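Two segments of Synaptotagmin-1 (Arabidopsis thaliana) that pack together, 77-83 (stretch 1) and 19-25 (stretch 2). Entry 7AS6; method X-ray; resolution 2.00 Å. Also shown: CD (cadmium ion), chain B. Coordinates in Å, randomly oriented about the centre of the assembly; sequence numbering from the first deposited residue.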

ATOM      1  N   SER A  77      -0.173   4.315   1.920  1.00 45.57           N
ATOM      2  CA  SER A  77       0.127   5.234   3.010  1.00 47.82           C
ATOM      3  C   SER A  77       0.211   4.443   4.297  1.00 45.93           C
ATOM      4  O   SER A  77      -0.726   3.721   4.651  1.00 45.22           O
ATOM      5  CB  SER A  77      -0.927   6.323   3.103  1.00 49.02           C
ATOM      6  OG  SER A  77      -0.948   7.055   1.895  1.00 58.07           O
ATOM      7  N   VAL A  78       1.332   4.549   4.973  1.00 44.24           N
ATOM      8  CA  VAL A  78       1.508   3.875   6.242  1.00 45.73           C
ATOM      9  C   VAL A  78       1.141   4.847   7.358  1.00 47.02           C
ATOM     10  O   VAL A  78       1.655   5.971   7.413  1.00 47.57           O
ATOM     11  CB  VAL A  78       2.945   3.359   6.392  1.00 43.61           C
ATOM     12  CG1 VAL A  78       3.077   2.590   7.691  1.00 43.40           C
ATOM     13  CG2 VAL A  78       3.315   2.468   5.185  1.00 45.11           C
ATOM     14  N   TYR A  79       0.205   4.436   8.209  1.00 42.16           N
ATOM     15  CA  TYR A  79      -0.271   5.216   9.341  1.00 43.89           C
ATOM     16  C   TYR A  79       0.083   4.496  10.625  1.00 41.86           C
ATOM     17  O   TYR A  79       0.247   3.279  10.651  1.00 40.52           O
ATOM     18  CB  TYR A  79      -1.793   5.396   9.320  1.00 41.86           C
ATOM     19  CG  TYR A  79      -2.307   6.342   8.279  1.00 49.07           C
ATOM     20  CD1 TYR A  79      -2.638   7.639   8.615  1.00 50.43           C
ATOM     21  CD2 TYR A  79      -2.469   5.944   6.963  1.00 48.79           C
ATOM     22  CE1 TYR A  79      -3.115   8.517   7.674  1.00 54.08           C
ATOM     23  CE2 TYR A  79      -2.949   6.827   6.008  1.00 54.15           C
ATOM     24  CZ  TYR A  79      -3.275   8.113   6.378  1.00 57.05           C
ATOM     25  OH  TYR A  79      -3.753   9.014   5.451  1.00 64.85           O
ATOM     26  N   ASP A  80       0.168   5.261  11.701  1.00 43.34           N
ATOM     27  CA  ASP A  80       0.254   4.720  13.045  1.00 42.02           C
ATOM     28  C   ASP A  80      -1.122   4.716  13.686  1.00 42.59           C
ATOM     29  O   ASP A  80      -1.798   5.752  13.733  1.00 44.39           O
ATOM     30  CB  ASP A  80       1.180   5.552  13.924  1.00 49.85           C
ATOM     31  CG  ASP A  80       1.107   5.136  15.374  1.00 47.60           C
ATOM     32  OD1 ASP A  80       1.746   4.116  15.688  1.00 45.87           O
ATOM     33  OD2 ASP A  80       0.399   5.785  16.198  1.00 42.53           O
ATOM     34  N   TRP A  81      -1.508   3.587  14.241  1.00 38.27           N
ATOM     35  CA  TRP A  81      -2.761   3.539  14.986  1.00 42.77           C
ATOM     36  C   TRP A  81      -2.587   4.037  16.416  1.00 41.95           C
ATOM     37  O   TRP A  81      -1.582   3.772  17.068  1.00 39.96           O
ATOM     38  CB  TRP A  81      -3.280   2.108  14.995  1.00 33.68           C
ATOM     39  CG  TRP A  81      -4.441   1.823  15.909  1.00 37.16           C
ATOM     40  CD1 TRP A  81      -5.763   1.906  15.594  1.00 34.62           C
ATOM     41  CD2 TRP A  81      -4.378   1.304  17.242  1.00 33.51           C
ATOM     42  NE1 TRP A  81      -6.529   1.495  16.657  1.00 34.92           N
ATOM     43  CE2 TRP A  81      -5.701   1.104  17.676  1.00 37.40           C
ATOM     44  CE3 TRP A  81      -3.332   0.976  18.106  1.00 36.88           C
ATOM     45  CZ2 TRP A  81      -6.007   0.606  18.939  1.00 38.63           C
ATOM     46  CZ3 TRP A  81      -3.636   0.485  19.367  1.00 38.74           C
ATOM     47  CH2 TRP A  81      -4.962   0.310  19.774  1.00 40.35           C
ATOM     48  N   GLU A  82      -3.583   4.764  16.912  1.00 43.79           N
ATOM     49  CA  GLU A  82      -3.747   4.999  18.334  1.00 45.33           C
ATOM     50  C   GLU A  82      -5.221   4.836  18.631  1.00 46.08           C
ATOM     51  O   GLU A  82      -6.058   5.109  17.772  1.00 50.99           O
ATOM     52  CB  GLU A  82      -3.289   6.406  18.767  1.00 46.64           C
ATOM     53  CG  GLU A  82      -1.792   6.564  18.858  1.00 49.74           C
ATOM     54  CD  GLU A  82      -1.213   5.728  19.969  1.00 53.72           C
ATOM     55  OE1 GLU A  82      -1.888   5.552  21.000  1.00 58.67           O
ATOM     56  OE2 GLU A  82      -0.077   5.250  19.828  1.00 46.57           O
ATOM     57  N   GLN A  83      -5.555   4.409  19.846  1.00 48.55           N
ATOM     58  CA  GLN A  83      -6.980   4.308  20.150  1.00 50.55           C
ATOM     59  C   GLN A  83      -7.636   5.685  20.192  1.00 56.83           C
ATOM     60  O   GLN A  83      -8.737   5.870  19.655  1.00 53.37           O
ATOM     61  CB  GLN A  83      -7.216   3.558  21.455  1.00 46.84           C
ATOM     62  CG  GLN A  83      -8.716   3.339  21.780  1.00 49.08           C
ATOM     63  CD  GLN A  83      -9.486   2.472  20.761  1.00 45.66           C
ATOM     64  OE1 GLN A  83      -9.054   2.268  19.637  1.00 48.12           O
ATOM     65  NE2 GLN A  83     -10.650   1.967  21.176  1.00 48.08           N
TER
HETATM   66 CD    CD B 401       0.663   4.088  17.929  1.00 42.86          CD
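Stretch 2 19-25: GLRKKDL

Acidic side chains that would repel one another can be packed at van der Waals distance when a metal cation lies among them, and the pairing of residues 77-83 with 19-25 in Synaptotagmin-1 is a compact example. The first stretch is a strand through Asp80 and then continues as loop; the second has no regular helix or strand, although Leu20, Arg21 and Lys22 keep extended backbone angles. Lys23 breaks that run with phi/psi of -128/-43°, and Asp24 returns to an extended conformation at -79/155°. The two segments run in nearly the same direction, 16° apart, but they do not pair as neighbouring strands: the CA atoms of Val78 and Leu20 are 9.4 Å apart, those of Asp80 and Lys23 7.7 Å. Side chains must therefore bridge the gap, and only 228 Å² is buried in doing so.

Alternation along the strand and on into the loop selects the participants. Val78, Asp80 and Glu82 direct their CA-to-CB bonds toward the second stretch, whereas Trp81 points away and contributes its carbonyl instead. At the start of the contact, Val78 (chi1 t) meets Leu20 (m, t) in a loose apolar contact, CG1 of Val78 lying 4.4 Å from CD1 of Leu20.

Farther along, the cadmium ion dominates. Asp80, with chi1 at 171° (t), presents both carboxylate oxygens to it, OD1 at 2.5 Å and OD2 at 2.4 Å from CD. Asp24 uses the m rotamer and also binds through both oxygens, less evenly: OD2 is 2.4 Å and OD1 2.8 Å from CD. Glu82 has a longer chain and folds it through two successive m torsions, bringing OE2 to 2.4 Å from CD; the Trp81 O atom lies at the same distance from CD, and one further ligand comes from elsewhere in the structure. The shared cation makes sense of the 2.9 Å approach between Asp24 OD1 and Glu82 OE2, which is no hydrogen bond but two ligands of one metal.

Lys23 supplies a second positive charge. Its chi1 is t, but chi2 (-118°) and chi3 (94°) lie between the usual wells, a bent path that carries the ammonium group across to the first stretch. There Lys23 NZ donates a hydrogen bond to Asp80 OD2 at 3.2 Å, part of a salt bridge, and a long salt bridge joins the same NZ to Asp24 OD1 at 3.6 Å. Water 1 reinforces the link, its oxygen accepting from Lys23 NZ at 2.7 Å and lying 2.8 Å from Asp80 OD2, to which it can donate.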

ATOM      1  N   GLY A  19      12.048  -1.203   8.741  1.00 51.83           N
ATOM      2  CA  GLY A  19      12.767  -0.015   9.150  1.00 50.83           C
ATOM      3  C   GLY A  19      11.912   1.199   9.420  1.00 51.51           C
ATOM      4  O   GLY A  19      12.379   2.325   9.226  1.00 51.85           O
ATOM      5  N   LEU A  20      10.670   1.005   9.860  1.00 48.36           N
ATOM      6  CA  LEU A  20       9.808   2.134  10.188  1.00 50.47           C
ATOM      7  C   LEU A  20      10.406   2.948  11.331  1.00 50.75           C
ATOM      8  O   LEU A  20      11.100   2.417  12.202  1.00 50.27           O
ATOM      9  CB  LEU A  20       8.412   1.646  10.572  1.00 47.23           C
ATOM     10  CG  LEU A  20       7.622   0.919   9.489  1.00 44.83           C
ATOM     11  CD1 LEU A  20       6.232   0.609  10.002  1.00 39.62           C
ATOM     12  CD2 LEU A  20       7.561   1.772   8.229  1.00 42.41           C
ATOM     13  N   ARG A  21      10.148   4.256  11.302  1.00 47.64           N
ATOM     14  CA  ARG A  21      10.622   5.150  12.349  1.00 52.68           C
ATOM     15  C   ARG A  21       9.829   4.942  13.622  1.00 48.99           C
ATOM     16  O   ARG A  21       8.632   4.663  13.589  1.00 51.84           O
ATOM     17  CB  ARG A  21      10.479   6.610  11.926  1.00 54.54           C
ATOM     18  CG  ARG A  21      11.192   6.961  10.659  1.00 62.48           C
ATOM     19  CD  ARG A  21      11.328   8.457  10.523  1.00 73.64           C
ATOM     20  NE  ARG A  21      11.970   9.050  11.693  1.00 80.16           N
ATOM     21  CZ  ARG A  21      13.277   9.013  11.936  1.00 81.67           C
ATOM     22  NH1 ARG A  21      13.764   9.591  13.033  1.00 77.74           N
ATOM     23  NH2 ARG A  21      14.098   8.397  11.087  1.00 75.10           N
ATOM     24  N   LYS A  22      10.487   5.125  14.760  1.00 54.51           N
ATOM     25  CA  LYS A  22       9.741   5.185  16.003  1.00 53.76           C
ATOM     26  C   LYS A  22       8.865   6.428  16.011  1.00 51.80           C
ATOM     27  O   LYS A  22       9.288   7.510  15.599  1.00 55.98           O
ATOM     28  CB  LYS A  22      10.676   5.192  17.202  1.00 55.54           C
ATOM     29  CG  LYS A  22      11.581   4.002  17.269  1.00 59.37           C
ATOM     30  CD  LYS A  22      12.158   3.839  18.649  1.00 60.15           C
ATOM     31  CE  LYS A  22      13.492   3.151  18.566  1.00 61.64           C
ATOM     32  NZ  LYS A  22      14.439   4.000  17.800  1.00 68.51           N
ATOM     33  N   LYS A  23       7.644   6.262  16.452  1.00 55.24           N
ATOM     34  CA  LYS A  23       6.655   7.330  16.525  1.00 55.83           C
ATOM     35  C   LYS A  23       6.020   7.440  17.907  1.00 56.95           C
ATOM     36  O   LYS A  23       5.853   8.557  18.417  1.00 58.11           O
ATOM     37  CB  LYS A  23       5.572   7.104  15.444  1.00 56.69           C
ATOM     38  CG  LYS A  23       4.733   8.327  15.094  1.00 62.58           C
ATOM     39  CD  LYS A  23       3.245   8.110  15.410  1.00 62.19           C
ATOM     40  CE  LYS A  23       2.856   8.639  16.795  1.00 65.40           C
ATOM     41  NZ  LYS A  23       1.366   8.705  16.997  1.00 60.36           N
ATOM     42  N   ASP A  24       5.674   6.314  18.530  1.00 51.30           N
ATOM     43  CA  ASP A  24       5.101   6.300  19.867  1.00 55.31           C
ATOM     44  C   ASP A  24       6.185   6.486  20.923  1.00 55.85           C
ATOM     45  O   ASP A  24       7.357   6.152  20.715  1.00 52.91           O
ATOM     46  CB  ASP A  24       4.366   4.981  20.132  1.00 54.60           C
ATOM     47  CG  ASP A  24       3.123   4.810  19.274  1.00 54.54           C
ATOM     48  OD1 ASP A  24       2.568   5.848  18.840  1.00 56.46           O
ATOM     49  OD2 ASP A  24       2.702   3.639  19.038  1.00 41.39           O
ATOM     50  N   LEU A  25       5.764   7.003  22.083  1.00 56.39           N
ATOM     51  CA  LEU A  25       6.691   7.192  23.197  1.00 59.07           C
ATOM     52  C   LEU A  25       7.210   5.859  23.720  1.00 60.11           C
ATOM     53  O   LEU A  25       8.301   5.795  24.298  1.00 64.10           O
ATOM     54  CB  LEU A  25       6.019   7.977  24.324  1.00 52.57           C
ATOM     55  CG  LEU A  25       5.679   9.415  23.936  1.00 61.09           C
ATOM     56  CD1 LEU A  25       4.784  10.048  24.979  1.00 73.20           C
ATOM     57  CD2 LEU A  25       6.950  10.232  23.742  1.00 58.15           C
TER
HETATM   58  O   HOH W   1      -0.877   8.135  15.520  1.00 52.80           O